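Local coordinates for protein 2-keto acid:ferredoxin oxidoreductase subunit alpha (Pyrococcus furiosus, PDB 1YD7) that is thought to act as the alpha subunit of a ferredoxin-dependent oxidoreductase that converts 2-oxoglutarate and CoA to succinyl-CoA and CO2, at residues A[27-32]-A[165-170]; A[36-41]-A[169-174]. One frame throughout, in Å; residues are numbered along the deposited sequence.

Contact 1 of 2, residues A[27-32]-A[165-170]; sequences EAIARA and DFTIRA
Where T167 meets I29 and A32, and I168 meets A32, no flat group takes part; the flat pairing of this region lies on the far flank of helix 25-36, between R31 and E27. The E27 carboxylate carbon CD sits at the edge of the R31 guanidinium, in its plane, and the approach is side-on with two nitrogens directed at one oxygen. R31 NE donates to the anti lone pair of E27 OE2 at 2.8 Å, a nearly straight bond (165°), while R31 NH2 reaches the same OE2 at a longer 3.3 Å and tilted from the carboxylate plane. Y59 OH also bonds this oxygen, and R31 NH1 forms a salt bridge with D21, tying the R31 end away from the interface.

No hydrogen bond crosses the interface; it is packed by van der Waals touches, two of which involve an oxygen. T167 is the central side chain. Its CG2, anti to the backbone N, is carried to the backbone carbonyl I29 O at 3.5 Å and to A32 CB, also at 3.5 Å. T167 OG1 sits against the branch point of I29, 3.7 Å from I29 CG1, and the two side chains cross at about a right angle; its polar need is met within its own helix by A163 O. I168 CG1 adds a looser touch on A32 CB at 3.9 Å.

The small A32 permits a close approach: the segment axes come within 8.4 Å at a crossing angle of -36°. I29 and T167 both also touch L183 of strand 180-185. Two neighbouring helices packed side by side on a parallel sheet are characteristic of the alpha/beta architecture of thiamine diphosphate-binding domains, the family to which this chain belongs.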
loop_
_atom_site.group_PDB
_atom_site.type_symbol
_atom_site.label_atom_id
_atom_site.label_comp_id
_atom_site.label_asym_id
_atom_site.label_seq_id
_atom_site.Cartn_x
_atom_site.Cartn_y
_atom_site.Cartn_z
ATOM N N GLU A 27 1.893 -6.445 -7.707
ATOM C CA GLU A 27 0.961 -7.476 -7.265
ATOM C C GLU A 27 1.291 -7.940 -5.878
ATOM O O GLU A 27 0.405 -8.300 -5.125
ATOM C CB GLU A 27 1.018 -8.673 -8.227
ATOM C CG GLU A 27 0.112 -9.864 -7.850
ATOM C CD GLU A 27 -1.393 -9.591 -8.033
ATOM O OE1 GLU A 27 -1.785 -8.620 -8.739
ATOM O OE2 GLU A 27 -2.183 -10.404 -7.505
ATOM N N ALA A 28 2.574 -7.978 -5.551
ATOM C CA ALA A 28 3.021 -8.293 -4.210
ATOM C C ALA A 28 2.584 -7.208 -3.215
ATOM O O ALA A 28 2.103 -7.527 -2.141
ATOM C CB ALA A 28 4.532 -8.450 -4.175
ATOM N N ILE A 29 2.778 -5.945 -3.583
ATOM C CA ILE A 29 2.265 -4.806 -2.800
ATOM C C ILE A 29 0.752 -4.928 -2.518
ATOM O O ILE A 29 0.337 -4.947 -1.362
ATOM C CB ILE A 29 2.605 -3.456 -3.488
ATOM C CG1 ILE A 29 4.114 -3.264 -3.545
ATOM C CG2 ILE A 29 1.957 -2.298 -2.765
ATOM C CD1 ILE A 29 4.566 -1.983 -4.276
ATOM N N ALA A 30 -0.047 -5.107 -3.560
ATOM C CA ALA A 30 -1.493 -5.282 -3.420
ATOM C C ALA A 30 -1.923 -6.453 -2.528
ATOM O O ALA A 30 -2.797 -6.320 -1.666
ATOM C CB ALA A 30 -2.130 -5.427 -4.805
ATOM N N ARG A 31 -1.331 -7.622 -2.751
ATOM C CA ARG A 31 -1.644 -8.780 -1.933
ATOM C C ARG A 31 -1.281 -8.581 -0.462
ATOM O O ARG A 31 -2.031 -8.996 0.426
ATOM C CB ARG A 31 -0.934 -10.020 -2.456
ATOM C CG ARG A 31 -1.458 -10.476 -3.771
ATOM C CD ARG A 31 -0.965 -11.899 -4.131
ATOM N NE ARG A 31 -1.263 -12.211 -5.538
ATOM C CZ ARG A 31 -1.216 -13.432 -6.081
ATOM N NH1 ARG A 31 -0.956 -14.512 -5.354
ATOM N NH2 ARG A 31 -1.478 -13.575 -7.369
ATOM N N ALA A 32 -0.108 -8.003 -0.224
ATOM C CA ALA A 32 0.352 -7.691 1.129
ATOM C C ALA A 32 -0.578 -6.691 1.835
ATOM O O ALA A 32 -0.943 -6.885 2.992
ATOM C CB ALA A 32 1.766 -7.133 1.085
ATOM N N ASP A 165 7.069 -8.083 1.856
ATOM C CA ASP A 165 7.376 -8.020 3.277
ATOM C C ASP A 165 7.397 -6.577 3.807
ATOM O O ASP A 165 6.981 -6.338 4.915
ATOM C CB ASP A 165 8.747 -8.649 3.593
ATOM C CG ASP A 165 8.801 -10.157 3.356
ATOM O OD1 ASP A 165 7.802 -10.877 3.554
ATOM O OD2 ASP A 165 9.897 -10.634 2.994
ATOM N N PHE A 166 7.943 -5.651 3.030
ATOM C CA PHE A 166 8.004 -4.282 3.413
ATOM C C PHE A 166 6.607 -3.637 3.413
ATOM O O PHE A 166 6.377 -2.665 4.157
ATOM C CB PHE A 166 8.937 -3.472 2.508
ATOM C CG PHE A 166 10.426 -3.769 2.678
ATOM C CD1 PHE A 166 10.894 -4.938 3.249
ATOM C CD2 PHE A 166 11.354 -2.875 2.196
ATOM C CE1 PHE A 166 12.266 -5.184 3.346
ATOM C CE2 PHE A 166 12.715 -3.123 2.298
ATOM C CZ PHE A 166 13.162 -4.282 2.877
ATOM N N THR A 167 5.695 -4.131 2.564
ATOM C CA THR A 167 4.330 -3.603 2.544
ATOM C C THR A 167 3.611 -3.987 3.867
ATOM O O THR A 167 3.003 -3.133 4.509
ATOM C CB THR A 167 3.547 -4.023 1.269
ATOM O OG1 THR A 167 4.118 -3.348 0.136
ATOM C CG2 THR A 167 2.073 -3.628 1.366
ATOM N N ILE A 168 3.727 -5.249 4.277
ATOM C CA ILE A 168 3.196 -5.681 5.553
ATOM C C ILE A 168 3.829 -4.918 6.721
ATOM O O ILE A 168 3.120 -4.483 7.649
ATOM C CB ILE A 168 3.337 -7.196 5.734
ATOM C CG1 ILE A 168 2.318 -7.908 4.844
ATOM C CG2 ILE A 168 3.117 -7.597 7.196
ATOM C CD1 ILE A 168 2.595 -9.339 4.691
ATOM N N ARG A 169 5.150 -4.746 6.673
ATOM C CA ARG A 169 5.838 -4.017 7.702
ATOM C C ARG A 169 5.376 -2.561 7.739
ATOM O O ARG A 169 5.268 -1.996 8.823
ATOM C CB ARG A 169 7.356 -4.151 7.548
ATOM C CG ARG A 169 8.175 -3.380 8.586
ATOM C CD ARG A 169 9.492 -4.093 8.971
ATOM N NE ARG A 169 10.318 -4.491 7.826
ATOM C CZ ARG A 169 10.600 -5.755 7.470
ATOM N NH1 ARG A 169 11.369 -5.961 6.413
ATOM N NH2 ARG A 169 10.123 -6.820 8.128
ATOM N N ALA A 170 5.076 -1.958 6.580
ATOM C CA ALA A 170 4.659 -0.567 6.541
ATOM C C ALA A 170 3.300 -0.360 7.225
ATOM O O ALA A 170 3.119 0.631 7.895
ATOM C CB ALA A 170 4.608 -0.048 5.132
#

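Contact 2 of 2, residues A[36-41]-A[169-174]; sequences AGCRFY and RAFNLS
Apolar packing dominates: the F171 ring reaches from helix 160-177 to A36, at the end of helix 25-36, and C38, two residues on in the turn that leads to strand 40-43. A36 CB meets the near part of the ring, 3.9 Å from F171 CD1, whereas C38 CB meets the far end, 3.7 Å from F171 CZ. Both methyl and methylene carbons approach obliquely. The first torsion of F171 (chi1 -80°) sets CG anti to its carbonyl carbon, which turns the ring toward A36 and C38.

A sulfur-aromatic contact accompanies this packing. C38 SG lies 5.0 Å from the centroid of the F171 ring, in a slanting approach 63° off its normal; its nearest ring atom is F171 CZ, at 4.0 Å from SG. Beyond the ring, C38 also touches M56, M60 and M91.

Polar bonds do not cross the contact; on the helix side N172 bonds the backbone of E205 and I207. G37, with positive phi, closes helix 25-36 in a Schellman motif. R39 NH1 donates to C38 O at 2.7 Å, coming from above the carbonyl plane, and the same nitrogen bonds I34 O, while K89 NZ bonds A36 O.

Replacing F171 by an alanine would probably open a gap against A36 and C38 and leave the C38 sulfur without its aromatic neighbour.

With no hydrogen bond or salt bridge crossing the contact, the join between helix 160-177 and the turn into strand 40-43 rests on dispersion and burial of three residues, while A36 O and C38 O are bonded separately, by K89 and R39.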
loop_
_atom_site.group_PDB
_atom_site.type_symbol
_atom_site.label_atom_id
_atom_site.label_comp_id
_atom_site.label_asym_id
_atom_site.label_seq_id
_atom_site.Cartn_x
_atom_site.Cartn_y
_atom_site.Cartn_z
ATOM N N ALA A 36 -2.746 -7.532 5.005
ATOM C CA ALA A 36 -2.491 -6.721 6.198
ATOM C C ALA A 36 -3.751 -6.026 6.754
ATOM O O ALA A 36 -3.711 -5.497 7.857
ATOM C CB ALA A 36 -1.430 -5.679 5.915
ATOM N N GLY A 37 -4.833 -6.007 5.981
ATOM C CA GLY A 37 -6.146 -5.512 6.433
ATOM C C GLY A 37 -6.536 -4.186 5.822
ATOM O O GLY A 37 -7.497 -3.583 6.249
ATOM N N CYS A 38 -5.788 -3.716 4.827
ATOM C CA CYS A 38 -6.179 -2.520 4.090
ATOM C C CYS A 38 -7.525 -2.753 3.392
ATOM O O CYS A 38 -7.696 -3.732 2.648
ATOM C CB CYS A 38 -5.141 -2.162 3.045
ATOM S SG CYS A 38 -5.474 -0.666 2.131
ATOM N N ARG A 39 -8.465 -1.846 3.652
ATOM C CA ARG A 39 -9.779 -1.864 3.023
ATOM C C ARG A 39 -10.135 -0.542 2.391
ATOM O O ARG A 39 -11.210 -0.391 1.875
ATOM C CB ARG A 39 -10.839 -2.302 4.019
ATOM C CG ARG A 39 -10.665 -3.738 4.478
ATOM C CD ARG A 39 -10.729 -4.725 3.287
ATOM N NE ARG A 39 -10.597 -6.132 3.693
ATOM C CZ ARG A 39 -9.448 -6.797 3.846
ATOM N NH1 ARG A 39 -8.275 -6.232 3.619
ATOM N NH2 ARG A 39 -9.477 -8.065 4.206
ATOM N N PHE A 40 -9.201 0.394 2.351
ATOM C CA PHE A 40 -9.451 1.618 1.679
ATOM C C PHE A 40 -8.242 2.022 0.870
ATOM O O PHE A 40 -7.138 2.129 1.424
ATOM C CB PHE A 40 -9.768 2.741 2.700
ATOM C CG PHE A 40 -10.113 4.013 2.052
ATOM C CD1 PHE A 40 -11.442 4.327 1.782
ATOM C CD2 PHE A 40 -9.123 4.880 1.634
ATOM C CE1 PHE A 40 -11.769 5.521 1.134
ATOM C CE2 PHE A 40 -9.443 6.062 0.956
ATOM C CZ PHE A 40 -10.764 6.388 0.724
ATOM N N TYR A 41 -8.457 2.327 -0.410
ATOM C CA TYR A 41 -7.381 2.746 -1.312
ATOM C C TYR A 41 -7.869 3.926 -2.143
ATOM O O TYR A 41 -8.962 3.882 -2.722
ATOM C CB TYR A 41 -6.950 1.575 -2.235
ATOM C CG TYR A 41 -5.854 1.918 -3.250
ATOM C CD1 TYR A 41 -4.523 1.654 -2.981
ATOM C CD2 TYR A 41 -6.151 2.505 -4.451
ATOM C CE1 TYR A 41 -3.514 1.961 -3.890
ATOM C CE2 TYR A 41 -5.156 2.843 -5.355
ATOM C CZ TYR A 41 -3.842 2.556 -5.070
ATOM O OH TYR A 41 -2.854 2.862 -5.979
ATOM N N ARG A 169 5.150 -4.746 6.673
ATOM C CA ARG A 169 5.838 -4.017 7.702
ATOM C C ARG A 169 5.376 -2.561 7.739
ATOM O O ARG A 169 5.268 -1.996 8.823
ATOM C CB ARG A 169 7.356 -4.151 7.548
ATOM C CG ARG A 169 8.175 -3.380 8.586
ATOM C CD ARG A 169 9.492 -4.093 8.971
ATOM N NE ARG A 169 10.318 -4.491 7.826
ATOM C CZ ARG A 169 10.600 -5.755 7.470
ATOM N NH1 ARG A 169 11.369 -5.961 6.413
ATOM N NH2 ARG A 169 10.123 -6.820 8.128
ATOM N N ALA A 170 5.076 -1.958 6.580
ATOM C CA ALA A 170 4.659 -0.567 6.541
ATOM C C ALA A 170 3.300 -0.360 7.225
ATOM O O ALA A 170 3.119 0.631 7.895
ATOM C CB ALA A 170 4.608 -0.048 5.132
ATOM N N PHE A 171 2.356 -1.280 7.023
ATOM C CA PHE A 171 1.077 -1.207 7.712
ATOM C C PHE A 171 1.308 -1.398 9.216
ATOM O O PHE A 171 0.795 -0.605 10.018
ATOM C CB PHE A 171 0.052 -2.211 7.162
ATOM C CG PHE A 171 -0.600 -1.757 5.901
ATOM C CD1 PHE A 171 -0.160 -2.219 4.658
ATOM C CD2 PHE A 171 -1.624 -0.843 5.943
ATOM C CE1 PHE A 171 -0.713 -1.756 3.490
ATOM C CE2 PHE A 171 -2.212 -0.393 4.777
ATOM C CZ PHE A 171 -1.754 -0.856 3.533
ATOM N N ASN A 172 2.102 -2.402 9.590
ATOM C CA ASN A 172 2.403 -2.633 11.007
ATOM C C ASN A 172 3.032 -1.437 11.674
ATOM O O ASN A 172 2.638 -1.118 12.778
ATOM C CB ASN A 172 3.253 -3.873 11.251
ATOM C CG ASN A 172 2.486 -5.108 11.041
ATOM O OD1 ASN A 172 1.272 -5.040 10.970
ATOM N ND2 ASN A 172 3.171 -6.261 10.912
ATOM N N LEU A 173 3.938 -0.738 10.991
ATOM C CA LEU A 173 4.574 0.463 11.573
ATOM C C LEU A 173 3.608 1.637 11.684
ATOM O O LEU A 173 3.725 2.412 12.623
ATOM C CB LEU A 173 5.830 0.924 10.781
ATOM C CG LEU A 173 7.009 -0.082 10.759
ATOM C CD1 LEU A 173 8.041 0.287 9.670
ATOM C CD2 LEU A 173 7.685 -0.228 12.135
ATOM N N SER A 174 2.734 1.833 10.690
ATOM C CA SER A 174 1.839 2.998 10.718
ATOM C C SER A 174 0.820 2.794 11.858
ATOM O O SER A 174 0.510 3.712 12.556
ATOM C CB SER A 174 1.135 3.271 9.374
ATOM O OG SER A 174 0.206 2.265 9.063
#

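Contacts 1 and 2 have centres about 8 Å apart and run along one face of helix 160-177; their segments overlap at R169 and A170, while the touching residues T167 and F171 lie one helical turn apart. The other partner advances in the same order: helix 25-36 supplies 27-32, and its end and the turn into strand 40-43 supply 36-41, so the pairings run roughly parallel, 27-32 with 165-170 and then 36-41 with 169-174. Strand 40-43 belongs to the six-stranded parallel sheet, as does strand 180-185, which follows helix 160-177. Together the two contacts bring an early helix-turn-strand unit against a helix more than 120 residues later, joining distant parts of the chain in the thiamine diphosphate-binding-type domain.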